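Beta-L-arabinobiosidase (Bacteroides thetaiotaomicron, PDB 5MQR) is a glycoside hydrolase that probably cleaves L-arabinose-containing linkages in plant pectin and may also have sialidase activity. Local coordinates at residues A[74-79]-A[390-395]; A[87-92]-A[396-401]; A[793-798]-A[821-826]; A[750-755]-A[827-832]. One frame throughout, in Å; residues are numbered along the deposited sequence.

Contact 1: residues A[74-79]-A[390-395]; sequences YNHQPM and SYSVNK
The imidazole ring of H76 meets the second segment on one face and at its edge. Over the face lies the aliphatic chain of K395, whose CD sits 3.7 Å from the centroid of the H76 ring in a CH-pi contact, displaced toward the rim. At the edge, near the ring plane, S392 OG is 2.9 Å from H76 ND1, a hydrogen bond that either group could donate. Together the bond and the lysine chain probably restrict the turning of the imidazole. The K395 chain runs extended beyond CG and passes alongside Y74, with CD 3.7 Å from CE1 of that tyrosine. The phenol is set there because its CG is anti to the backbone N (chi1 176°). Further on, both polar ends share a partner: E98 forms a salt bridge with K395 NZ and a hydrogen bond with Y74 OH, and Y364 O also binds the ammonium.

One backbone hydrogen bond joins the segments: N75 N donates to K395 O at 3.0 Å, coming in from above the carbonyl plane. At the other end the ring of P78 rests on S390, its CB 3.3 Å from S390 OG, which is hydrogen-bonded to R373 O.

Segments 74-79 and 390-393 run nearly antiparallel, at 172°, yet belong to different sheets. Strand 74-83 edges one four-stranded sheet of the N-terminal beta propeller and pairs with strand 86-94. Strand 387-393 pairs with strand 397-403, from which M398 packs against N75, P78 and S392.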
# COMPACT_ATOMS: atom_id res chain seq x y z
N TYR A 74 37.57 14.50 -10.82
CA TYR A 74 37.26 14.16 -9.44
C TYR A 74 36.17 15.10 -8.97
O TYR A 74 36.41 16.29 -8.80
CB TYR A 74 38.48 14.28 -8.52
CG TYR A 74 38.15 14.01 -7.06
CD1 TYR A 74 38.07 12.72 -6.58
CD2 TYR A 74 37.91 15.06 -6.17
CE1 TYR A 74 37.76 12.46 -5.25
CE2 TYR A 74 37.60 14.82 -4.84
CZ TYR A 74 37.52 13.51 -4.39
OH TYR A 74 37.21 13.26 -3.08
N ASN A 75 34.97 14.55 -8.75
CA ASN A 75 33.81 15.31 -8.34
C ASN A 75 33.10 14.48 -7.27
O ASN A 75 32.76 13.32 -7.53
CB ASN A 75 32.87 15.56 -9.53
CG ASN A 75 33.56 16.29 -10.70
OD1 ASN A 75 33.77 17.50 -10.66
ND2 ASN A 75 33.89 15.53 -11.77
N HIS A 76 32.85 15.05 -6.08
CA HIS A 76 32.39 14.26 -4.93
C HIS A 76 31.71 15.12 -3.87
O HIS A 76 31.69 16.35 -3.97
CB HIS A 76 33.61 13.54 -4.33
CG HIS A 76 33.30 12.39 -3.43
ND1 HIS A 76 32.25 11.51 -3.63
CD2 HIS A 76 33.95 11.94 -2.34
CE1 HIS A 76 32.27 10.59 -2.70
NE2 HIS A 76 33.29 10.82 -1.90
N GLN A 77 31.10 14.45 -2.88
CA GLN A 77 30.62 15.07 -1.64
C GLN A 77 29.56 16.14 -1.88
O GLN A 77 29.79 17.33 -1.60
CB GLN A 77 31.80 15.64 -0.87
CG GLN A 77 31.44 16.03 0.56
CD GLN A 77 32.31 15.34 1.57
OE1 GLN A 77 31.79 14.70 2.50
NE2 GLN A 77 33.63 15.42 1.38
N PRO A 78 28.41 15.72 -2.42
CA PRO A 78 27.35 16.68 -2.65
C PRO A 78 26.63 17.10 -1.38
O PRO A 78 26.57 16.33 -0.41
CB PRO A 78 26.41 15.97 -3.63
CG PRO A 78 26.60 14.53 -3.33
CD PRO A 78 28.04 14.38 -2.93
N MSE A 79 26.11 18.32 -1.40
CA MSE A 79 25.20 18.86 -0.38
C MSE A 79 23.97 19.34 -1.09
O MSE A 79 24.01 19.66 -2.28
CB MSE A 79 25.81 20.04 0.37
CG MSE A 79 27.18 19.71 0.96
SE MSE A 79 26.96 18.56 2.55
CE MSE A 79 28.50 17.34 2.24
N SER A 390 21.10 13.57 -2.99
CA SER A 390 22.29 13.75 -3.80
C SER A 390 23.33 12.68 -3.47
O SER A 390 23.37 12.14 -2.37
CB SER A 390 22.86 15.16 -3.58
OG SER A 390 23.48 15.31 -2.30
N TYR A 391 24.17 12.36 -4.46
CA TYR A 391 25.26 11.38 -4.35
C TYR A 391 26.19 11.49 -5.58
O TYR A 391 25.81 12.07 -6.59
CB TYR A 391 24.73 9.95 -4.21
CG TYR A 391 23.79 9.49 -5.30
CD1 TYR A 391 22.44 9.83 -5.26
CD2 TYR A 391 24.23 8.67 -6.35
CE1 TYR A 391 21.56 9.39 -6.24
CE2 TYR A 391 23.33 8.23 -7.34
CZ TYR A 391 22.00 8.61 -7.28
OH TYR A 391 21.08 8.20 -8.24
N SER A 392 27.39 10.95 -5.48
CA SER A 392 28.28 10.89 -6.63
C SER A 392 28.31 9.45 -7.08
O SER A 392 27.90 8.55 -6.34
CB SER A 392 29.68 11.41 -6.29
OG SER A 392 30.49 10.45 -5.62
N VAL A 393 28.76 9.24 -8.30
CA VAL A 393 29.05 7.88 -8.76
C VAL A 393 30.51 7.86 -9.12
O VAL A 393 30.96 8.67 -9.93
CB VAL A 393 28.17 7.46 -9.94
CG1 VAL A 393 28.67 6.17 -10.57
CG2 VAL A 393 26.71 7.33 -9.48
N ASN A 394 31.24 6.93 -8.50
CA ASN A 394 32.70 6.77 -8.69
C ASN A 394 33.53 7.97 -8.26
O ASN A 394 34.69 8.07 -8.66
CB ASN A 394 33.04 6.45 -10.16
CG ASN A 394 32.35 5.21 -10.66
OD1 ASN A 394 32.23 4.23 -9.95
ND2 ASN A 394 31.93 5.24 -11.91
N LYS A 395 32.99 8.89 -7.47
CA LYS A 395 33.63 10.21 -7.26
C LYS A 395 33.99 10.89 -8.58
O LYS A 395 35.03 11.54 -8.71
CB LYS A 395 34.87 10.11 -6.39
CG LYS A 395 34.73 9.18 -5.20
CD LYS A 395 35.79 9.48 -4.15
CE LYS A 395 35.68 8.51 -2.99
NZ LYS A 395 36.84 8.54 -2.05

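Contact 2: residues A[87-92]-A[396-401]; sequences FYYQYL and EDMWIS
Two sheets of what is probably one beta propeller pack here, through strands 86-94 and 397-403, joined by a tyrosine hydroxyl and a Met-aromatic contact. Y89 donates its OH to W399 O at 2.7 Å, reaching the carbonyl from above its plane, so that a side chain of one sheet is tied to the main chain of the other. Its ring presents its edge to strand 397-401. I400 CD1 lies 4.2 Å from Y89 CD2 on one flank, and the selenomethionine M398 puts CE 3.4 Å from Y89 OH on the other.

M398 then turns to the next aromatic. Its CG stands over the centre of the Y91 ring, 3.8 Å from the centroid and 8° off the normal, a CH-pi contact. The selenium lies obliquely to the same ring, 4.7 Å from its centroid. Bends at chi2 and chi3 (-49° and -64°) fold the chain back, and its CE comes 3.6 Å from Y91 CB. The methyl thus lies between the two tyrosines. A phenylalanine in place of Y89 would probably keep much of the packing on I400 but leave W399 O without this donor and the ring less firmly held.

Strand 397-403 starts from a classic beta bulge, with E396 and D397 both facing V393. It lies between strands 387-393 and 52-57, and L56 of the latter touches both Y89 and I400. On the other sheet, strand 86-94 runs between strands 74-83 and 104-110, and Y89 also packs against P78 and S390.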
# COMPACT_ATOMS: atom_id res chain seq x y z
N PHE A 87 16.01 23.87 -5.94
CA PHE A 87 17.06 23.05 -5.37
C PHE A 87 18.39 23.77 -5.53
O PHE A 87 18.63 24.40 -6.55
CB PHE A 87 17.18 21.71 -6.08
CG PHE A 87 15.99 20.82 -5.91
CD1 PHE A 87 14.95 20.84 -6.83
CD2 PHE A 87 15.94 19.92 -4.86
CE1 PHE A 87 13.87 19.99 -6.70
CE2 PHE A 87 14.87 19.06 -4.71
CZ PHE A 87 13.83 19.10 -5.62
N TYR A 88 19.24 23.65 -4.51
CA TYR A 88 20.63 24.07 -4.56
C TYR A 88 21.48 22.85 -4.23
O TYR A 88 21.28 22.18 -3.20
CB TYR A 88 20.87 25.21 -3.58
CG TYR A 88 20.20 26.48 -4.03
CD1 TYR A 88 18.87 26.72 -3.75
CD2 TYR A 88 20.87 27.42 -4.79
CE1 TYR A 88 18.24 27.86 -4.21
CE2 TYR A 88 20.25 28.57 -5.25
CZ TYR A 88 18.93 28.79 -4.96
OH TYR A 88 18.27 29.92 -5.38
N TYR A 89 22.44 22.58 -5.13
CA TYR A 89 23.25 21.37 -5.17
C TYR A 89 24.70 21.85 -5.19
O TYR A 89 25.13 22.54 -6.12
CB TYR A 89 22.90 20.59 -6.43
CG TYR A 89 23.49 19.19 -6.54
CD1 TYR A 89 24.84 19.00 -6.76
CD2 TYR A 89 22.67 18.06 -6.47
CE1 TYR A 89 25.37 17.74 -6.88
CE2 TYR A 89 23.19 16.79 -6.62
CZ TYR A 89 24.55 16.63 -6.81
OH TYR A 89 25.11 15.38 -6.92
N GLN A 90 25.43 21.52 -4.13
CA GLN A 90 26.83 21.92 -3.94
C GLN A 90 27.66 20.65 -4.06
O GLN A 90 27.23 19.60 -3.61
CB GLN A 90 27.01 22.49 -2.54
CG GLN A 90 28.29 23.25 -2.33
CD GLN A 90 28.78 23.28 -0.88
OE1 GLN A 90 29.03 22.24 -0.28
NE2 GLN A 90 28.95 24.48 -0.33
N TYR A 91 28.84 20.74 -4.69
CA TYR A 91 29.77 19.63 -4.71
C TYR A 91 31.20 20.14 -4.82
O TYR A 91 31.43 21.29 -5.18
CB TYR A 91 29.43 18.61 -5.82
CG TYR A 91 29.70 19.01 -7.25
CD1 TYR A 91 28.73 19.68 -8.00
CD2 TYR A 91 30.92 18.71 -7.86
CE1 TYR A 91 28.97 20.04 -9.33
CE2 TYR A 91 31.17 19.07 -9.18
CZ TYR A 91 30.21 19.75 -9.91
OH TYR A 91 30.46 20.09 -11.21
N LEU A 92 32.16 19.28 -4.50
CA LEU A 92 33.54 19.66 -4.60
C LEU A 92 34.28 18.88 -5.65
O LEU A 92 33.89 17.81 -6.03
CB LEU A 92 34.25 19.61 -3.27
CG LEU A 92 34.43 18.31 -2.54
CD1 LEU A 92 35.73 17.60 -2.91
CD2 LEU A 92 34.38 18.65 -1.03
N GLU A 396 33.09 10.76 -9.55
CA GLU A 396 33.35 11.22 -10.93
C GLU A 396 32.17 11.98 -11.52
O GLU A 396 32.33 13.07 -12.07
CB GLU A 396 33.69 10.01 -11.81
CG GLU A 396 34.06 10.36 -13.25
CD GLU A 396 34.72 9.20 -13.98
OE1 GLU A 396 35.91 8.94 -13.71
OE2 GLU A 396 34.06 8.54 -14.82
N ASP A 397 31.00 11.36 -11.46
CA ASP A 397 29.77 11.94 -12.00
C ASP A 397 28.85 12.31 -10.82
O ASP A 397 28.76 11.56 -9.86
CB ASP A 397 29.08 10.94 -12.93
CG ASP A 397 29.93 10.57 -14.12
OD1 ASP A 397 30.63 11.47 -14.61
OD2 ASP A 397 29.89 9.39 -14.59
N MSE A 398 28.16 13.45 -10.93
CA MSE A 398 27.23 13.92 -9.89
C MSE A 398 25.82 13.56 -10.31
O MSE A 398 25.42 13.75 -11.48
CB MSE A 398 27.37 15.41 -9.61
CG MSE A 398 28.79 15.89 -9.33
SE MSE A 398 29.66 14.78 -7.99
CE MSE A 398 28.46 15.19 -6.49
N TRP A 399 25.08 13.00 -9.35
CA TRP A 399 23.72 12.52 -9.56
C TRP A 399 22.76 13.05 -8.48
O TRP A 399 23.18 13.49 -7.39
CB TRP A 399 23.69 10.99 -9.48
CG TRP A 399 24.27 10.29 -10.62
CD1 TRP A 399 25.58 10.10 -10.89
CD2 TRP A 399 23.55 9.60 -11.64
NE1 TRP A 399 25.74 9.34 -12.01
CE2 TRP A 399 24.51 9.03 -12.51
CE3 TRP A 399 22.19 9.42 -11.92
CZ2 TRP A 399 24.16 8.31 -13.64
CZ3 TRP A 399 21.83 8.70 -13.06
CH2 TRP A 399 22.82 8.15 -13.91
N ILE A 400 21.47 12.98 -8.80
CA ILE A 400 20.41 13.13 -7.81
C ILE A 400 19.36 12.01 -8.04
O ILE A 400 19.22 11.52 -9.14
CB ILE A 400 19.80 14.57 -7.83
CG1 ILE A 400 19.20 14.95 -6.47
CG2 ILE A 400 18.76 14.74 -8.96
CD1 ILE A 400 18.85 16.43 -6.32
N SER A 401 18.67 11.60 -6.99
CA SER A 401 17.54 10.68 -7.14
C SER A 401 16.33 11.26 -6.46
O SER A 401 16.41 11.79 -5.36
CB SER A 401 17.84 9.28 -6.58
OG SER A 401 18.53 8.48 -7.54

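Contact 3: residues A[793-798]-A[821-826]; sequences NGLYWQ and TINSYM
N823 grips the backbone of Y796 with both ends of its amide. OD1 accepts from Y796 N at 2.7 Å, and ND2 donates to Y796 O at 3.0 Å, with N-H angles of 156° and 148°. The same OD1 lies at the edge of the Y796 ring. One face of that ring is covered by the selenomethionine M826: CG is centred above it, 3.7 Å from the centroid, and the chain doubles back at chi2 and chi3, bringing CE 3.3 Å from Y796 OH. Nearer the backbone, I822 CG2 packs at 3.7 Å on Y796 CB and also touches Q798 CB. With an alanine in place of Y796, M826 would probably lose the flat surface it rests on, opening a gap beside the helix.

Further out, ND2 of N823 also bonds R819 O, which helps set the amide's rotation. An Asx turn shapes the loop, L795 N donating to N793 OD1 at 2.9 Å, and G794 has a positive phi (101°), where a CB would run into the carbonyl O of N793. The Met-aromatic contact, here with selenium, helps bind a connecting loop to a helix of the mainly helical, MGH1-like domain, consistent with the (alpha/alpha)6 barrel of six-hairpin glycosidases.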
# COMPACT_ATOMS: atom_id res chain seq x y z
N ASN A 793 -57.06 -6.92 10.20
CA ASN A 793 -56.47 -5.58 10.42
C ASN A 793 -55.26 -5.20 9.51
O ASN A 793 -54.74 -4.09 9.60
CB ASN A 793 -56.07 -5.41 11.90
CG ASN A 793 -54.88 -6.29 12.32
OD1 ASN A 793 -54.12 -6.80 11.49
ND2 ASN A 793 -54.72 -6.46 13.62
N GLY A 794 -54.81 -6.12 8.66
CA GLY A 794 -53.71 -5.84 7.71
C GLY A 794 -52.34 -6.36 8.12
O GLY A 794 -51.47 -6.51 7.27
N LEU A 795 -52.14 -6.62 9.42
CA LEU A 795 -50.87 -7.15 9.90
C LEU A 795 -50.72 -8.59 9.42
O LEU A 795 -51.70 -9.31 9.28
CB LEU A 795 -50.75 -7.13 11.43
CG LEU A 795 -50.56 -5.76 12.12
CD1 LEU A 795 -50.98 -5.90 13.58
CD2 LEU A 795 -49.13 -5.24 12.02
N TYR A 796 -49.48 -8.98 9.15
CA TYR A 796 -49.16 -10.38 8.86
C TYR A 796 -49.12 -11.17 10.17
O TYR A 796 -48.81 -10.63 11.24
CB TYR A 796 -47.84 -10.52 8.05
CG TYR A 796 -47.99 -10.15 6.56
CD1 TYR A 796 -48.00 -8.83 6.14
CD2 TYR A 796 -48.15 -11.13 5.58
CE1 TYR A 796 -48.15 -8.48 4.80
CE2 TYR A 796 -48.31 -10.81 4.25
CZ TYR A 796 -48.31 -9.48 3.85
OH TYR A 796 -48.47 -9.12 2.53
N TRP A 797 -49.50 -12.44 10.09
CA TRP A 797 -49.30 -13.38 11.18
C TRP A 797 -48.36 -14.45 10.71
O TRP A 797 -48.26 -14.72 9.51
CB TRP A 797 -50.59 -14.04 11.65
CG TRP A 797 -51.31 -14.86 10.61
CD1 TRP A 797 -52.32 -14.42 9.80
CD2 TRP A 797 -51.09 -16.24 10.28
NE1 TRP A 797 -52.74 -15.45 8.98
CE2 TRP A 797 -52.01 -16.57 9.26
CE3 TRP A 797 -50.22 -17.22 10.75
CZ2 TRP A 797 -52.07 -17.86 8.69
CZ3 TRP A 797 -50.27 -18.51 10.18
CH2 TRP A 797 -51.18 -18.81 9.16
N GLN A 798 -47.68 -15.06 11.66
CA GLN A 798 -46.97 -16.30 11.39
C GLN A 798 -46.85 -17.09 12.66
O GLN A 798 -46.60 -16.51 13.72
CB GLN A 798 -45.59 -16.02 10.85
CG GLN A 798 -44.84 -17.26 10.38
CD GLN A 798 -45.45 -17.93 9.17
OE1 GLN A 798 -46.55 -18.47 9.23
NE2 GLN A 798 -44.72 -17.92 8.07
N THR A 821 -41.17 -10.30 13.01
CA THR A 821 -40.51 -11.05 11.94
C THR A 821 -41.19 -10.84 10.59
O THR A 821 -40.68 -10.09 9.74
CB THR A 821 -40.51 -12.56 12.22
OG1 THR A 821 -41.83 -12.97 12.61
CG2 THR A 821 -39.49 -12.92 13.31
N ILE A 822 -42.33 -11.50 10.39
CA ILE A 822 -42.97 -11.55 9.07
C ILE A 822 -43.44 -10.16 8.61
O ILE A 822 -43.36 -9.85 7.43
CB ILE A 822 -44.10 -12.61 8.96
CG1 ILE A 822 -44.67 -12.63 7.54
CG2 ILE A 822 -45.21 -12.34 9.95
CD1 ILE A 822 -45.41 -13.90 7.16
N ASN A 823 -43.88 -9.32 9.54
CA ASN A 823 -44.27 -7.95 9.18
C ASN A 823 -43.12 -7.08 8.65
O ASN A 823 -43.31 -6.35 7.69
CB ASN A 823 -45.01 -7.26 10.33
CG ASN A 823 -46.41 -7.80 10.50
OD1 ASN A 823 -47.27 -7.54 9.66
ND2 ASN A 823 -46.63 -8.62 11.55
N SER A 824 -41.94 -7.18 9.26
CA SER A 824 -40.79 -6.43 8.79
C SER A 824 -40.31 -7.02 7.46
O SER A 824 -39.90 -6.28 6.56
CB SER A 824 -39.66 -6.48 9.81
OG SER A 824 -40.04 -5.84 11.01
N TYR A 825 -40.33 -8.35 7.36
CA TYR A 825 -39.90 -9.02 6.16
C TYR A 825 -40.75 -8.57 4.96
O TYR A 825 -40.22 -8.29 3.88
CB TYR A 825 -40.00 -10.55 6.26
CG TYR A 825 -39.22 -11.28 7.33
CD1 TYR A 825 -38.17 -10.69 8.04
CD2 TYR A 825 -39.51 -12.60 7.59
CE1 TYR A 825 -37.48 -11.39 9.01
CE2 TYR A 825 -38.82 -13.32 8.54
CZ TYR A 825 -37.81 -12.72 9.26
OH TYR A 825 -37.16 -13.47 10.21
N MSE A 826 -42.05 -8.50 5.16
CA MSE A 826 -42.97 -8.13 4.08
C MSE A 826 -42.81 -6.67 3.79
O MSE A 826 -42.81 -6.29 2.61
CB MSE A 826 -44.40 -8.53 4.39
CG MSE A 826 -44.53 -10.06 4.50
SE MSE A 826 -44.08 -11.03 2.86
CE MSE A 826 -45.60 -10.51 1.74

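Contact 4: residues A[750-755]-A[827-832]; sequences FSSWNA and YGNAKA
N829 of helix 820-839 extends its amide to the start of another helix, and both of its polar atoms find partners. ND2 donates to S752 O at 2.9 Å; the acceptor lies close to the amide plane of N829, whereas the donor stands above the carbonyl plane of S752. OD1 serves two backbone N-H groups: a weak bond from A755 N, 3.1 Å long and bent to 123°, and a hydrogen bond from D756 N. With CG beside the backbone N of N829 (chi1 -68°), the amide can reach this spot.

These N-H groups belong to the first turn of helix 754-765, where no earlier backbone carbonyl serves them as in mid-helix. W753 occupies the N-cap position but has no side-chain acceptor there, and the asparagine from the second helix provides one instead; the positive end of the helix would probably polarise its carbonyl. Just ahead comes an ST turn, in which S752 OG accepts from N754 N at 3.0 Å. That hydroxyl is also hydrogen-bonded to E781 OE2, an acceptor shared with N754 ND2.

Apolar contacts accompany the bonds. A755 CB lies 3.8 Å from N829 CB, and one turn later A832 CB approaches A755 O at 3.7 Å. A755 also touches L833 and M836 of helix 820-839 and L778 of helix 768-788.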
# COMPACT_ATOMS: atom_id res chain seq x y z
N PHE A 750 -41.67 -21.48 5.44
CA PHE A 750 -40.91 -20.48 6.18
C PHE A 750 -41.10 -19.07 5.66
O PHE A 750 -41.16 -18.85 4.44
CB PHE A 750 -39.42 -20.83 6.19
CG PHE A 750 -39.09 -22.10 6.92
CD1 PHE A 750 -39.03 -22.12 8.31
CD2 PHE A 750 -38.88 -23.28 6.23
CE1 PHE A 750 -38.75 -23.29 9.00
CE2 PHE A 750 -38.59 -24.45 6.92
CZ PHE A 750 -38.53 -24.46 8.30
N SER A 751 -41.20 -18.13 6.60
CA SER A 751 -41.28 -16.72 6.28
C SER A 751 -40.11 -16.35 5.37
O SER A 751 -39.06 -16.99 5.38
CB SER A 751 -41.23 -15.87 7.54
OG SER A 751 -42.27 -16.20 8.45
N SER A 752 -40.33 -15.29 4.59
CA SER A 752 -39.39 -14.87 3.55
C SER A 752 -39.11 -13.37 3.54
O SER A 752 -40.07 -12.57 3.55
CB SER A 752 -39.93 -15.27 2.17
OG SER A 752 -39.13 -14.72 1.15
N TRP A 753 -37.82 -13.01 3.51
CA TRP A 753 -37.39 -11.66 3.09
C TRP A 753 -36.63 -11.71 1.79
O TRP A 753 -35.78 -10.88 1.52
CB TRP A 753 -36.64 -10.91 4.20
CG TRP A 753 -35.26 -11.32 4.60
CD1 TRP A 753 -34.11 -10.81 4.13
CD2 TRP A 753 -34.88 -12.27 5.61
NE1 TRP A 753 -33.04 -11.38 4.74
CE2 TRP A 753 -33.48 -12.27 5.67
CE3 TRP A 753 -35.59 -13.09 6.48
CZ2 TRP A 753 -32.77 -13.09 6.55
CZ3 TRP A 753 -34.89 -13.90 7.36
CH2 TRP A 753 -33.50 -13.90 7.38
N ASN A 754 -37.02 -12.62 0.91
CA ASN A 754 -36.22 -12.90 -0.28
C ASN A 754 -36.22 -11.84 -1.35
O ASN A 754 -35.23 -11.74 -2.09
CB ASN A 754 -36.60 -14.24 -0.88
CG ASN A 754 -36.24 -15.39 0.02
OD1 ASN A 754 -35.36 -15.29 0.89
ND2 ASN A 754 -36.95 -16.49 -0.15
N ALA A 755 -37.28 -11.06 -1.46
CA ALA A 755 -37.25 -9.96 -2.42
C ALA A 755 -36.24 -8.92 -1.96
O ALA A 755 -35.44 -8.45 -2.76
CB ALA A 755 -38.61 -9.35 -2.65
N TYR A 827 -42.61 -5.84 4.83
CA TYR A 827 -42.23 -4.44 4.60
C TYR A 827 -41.01 -4.36 3.66
O TYR A 827 -41.05 -3.67 2.63
CB TYR A 827 -41.91 -3.70 5.91
CG TYR A 827 -41.29 -2.36 5.65
CD1 TYR A 827 -42.07 -1.27 5.28
CD2 TYR A 827 -39.91 -2.19 5.72
CE1 TYR A 827 -41.50 -0.03 5.00
CE2 TYR A 827 -39.33 -0.95 5.45
CZ TYR A 827 -40.12 0.12 5.09
OH TYR A 827 -39.53 1.33 4.83
N GLY A 828 -39.95 -5.07 4.03
CA GLY A 828 -38.72 -5.15 3.25
C GLY A 828 -38.92 -5.63 1.82
O GLY A 828 -38.35 -5.04 0.89
N ASN A 829 -39.75 -6.66 1.65
CA ASN A 829 -40.01 -7.22 0.31
C ASN A 829 -40.77 -6.24 -0.55
O ASN A 829 -40.45 -6.04 -1.72
CB ASN A 829 -40.79 -8.53 0.37
CG ASN A 829 -40.01 -9.66 0.98
OD1 ASN A 829 -38.78 -9.72 0.89
ND2 ASN A 829 -40.72 -10.58 1.61
N ALA A 830 -41.78 -5.63 0.05
CA ALA A 830 -42.56 -4.57 -0.59
C ALA A 830 -41.67 -3.41 -1.01
O ALA A 830 -41.73 -2.97 -2.14
CB ALA A 830 -43.67 -4.10 0.33
N LYS A 831 -40.83 -2.93 -0.10
CA LYS A 831 -39.96 -1.80 -0.40
C LYS A 831 -39.02 -2.17 -1.56
O LYS A 831 -38.82 -1.37 -2.47
CB LYS A 831 -39.11 -1.41 0.81
CG LYS A 831 -38.87 0.08 0.94
CD LYS A 831 -37.48 0.46 1.44
CE LYS A 831 -37.02 -0.30 2.69
NZ LYS A 831 -35.57 0.02 2.93
N ALA A 832 -38.48 -3.38 -1.52
CA ALA A 832 -37.53 -3.84 -2.53
C ALA A 832 -38.21 -4.01 -3.88
O ALA A 832 -37.64 -3.65 -4.90
CB ALA A 832 -36.88 -5.15 -2.10

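From the N terminus, segments 74-79 and 87-92 come first, on successive strands of one propeller sheet. Some three hundred residues later 390-395 closes contact 1 and 396-401 closes contact 2. The two loops therefore cross, their centres about 6 Å apart, joining the sheet of 74-83 and 86-94 to the one holding 387-393, 397-403 and the early strand 52-57, probably where the propeller closes. Much further along, 750-755 opens contact 4; before 827-832 closes it, contact 3 opens and closes within its span. Both use helix 820-839, and Q798 NE2 reaches S751 OG between them. The propeller and helical pairs lie on opposite sides of the chain's centre, about 70 to 81 Å apart between centres.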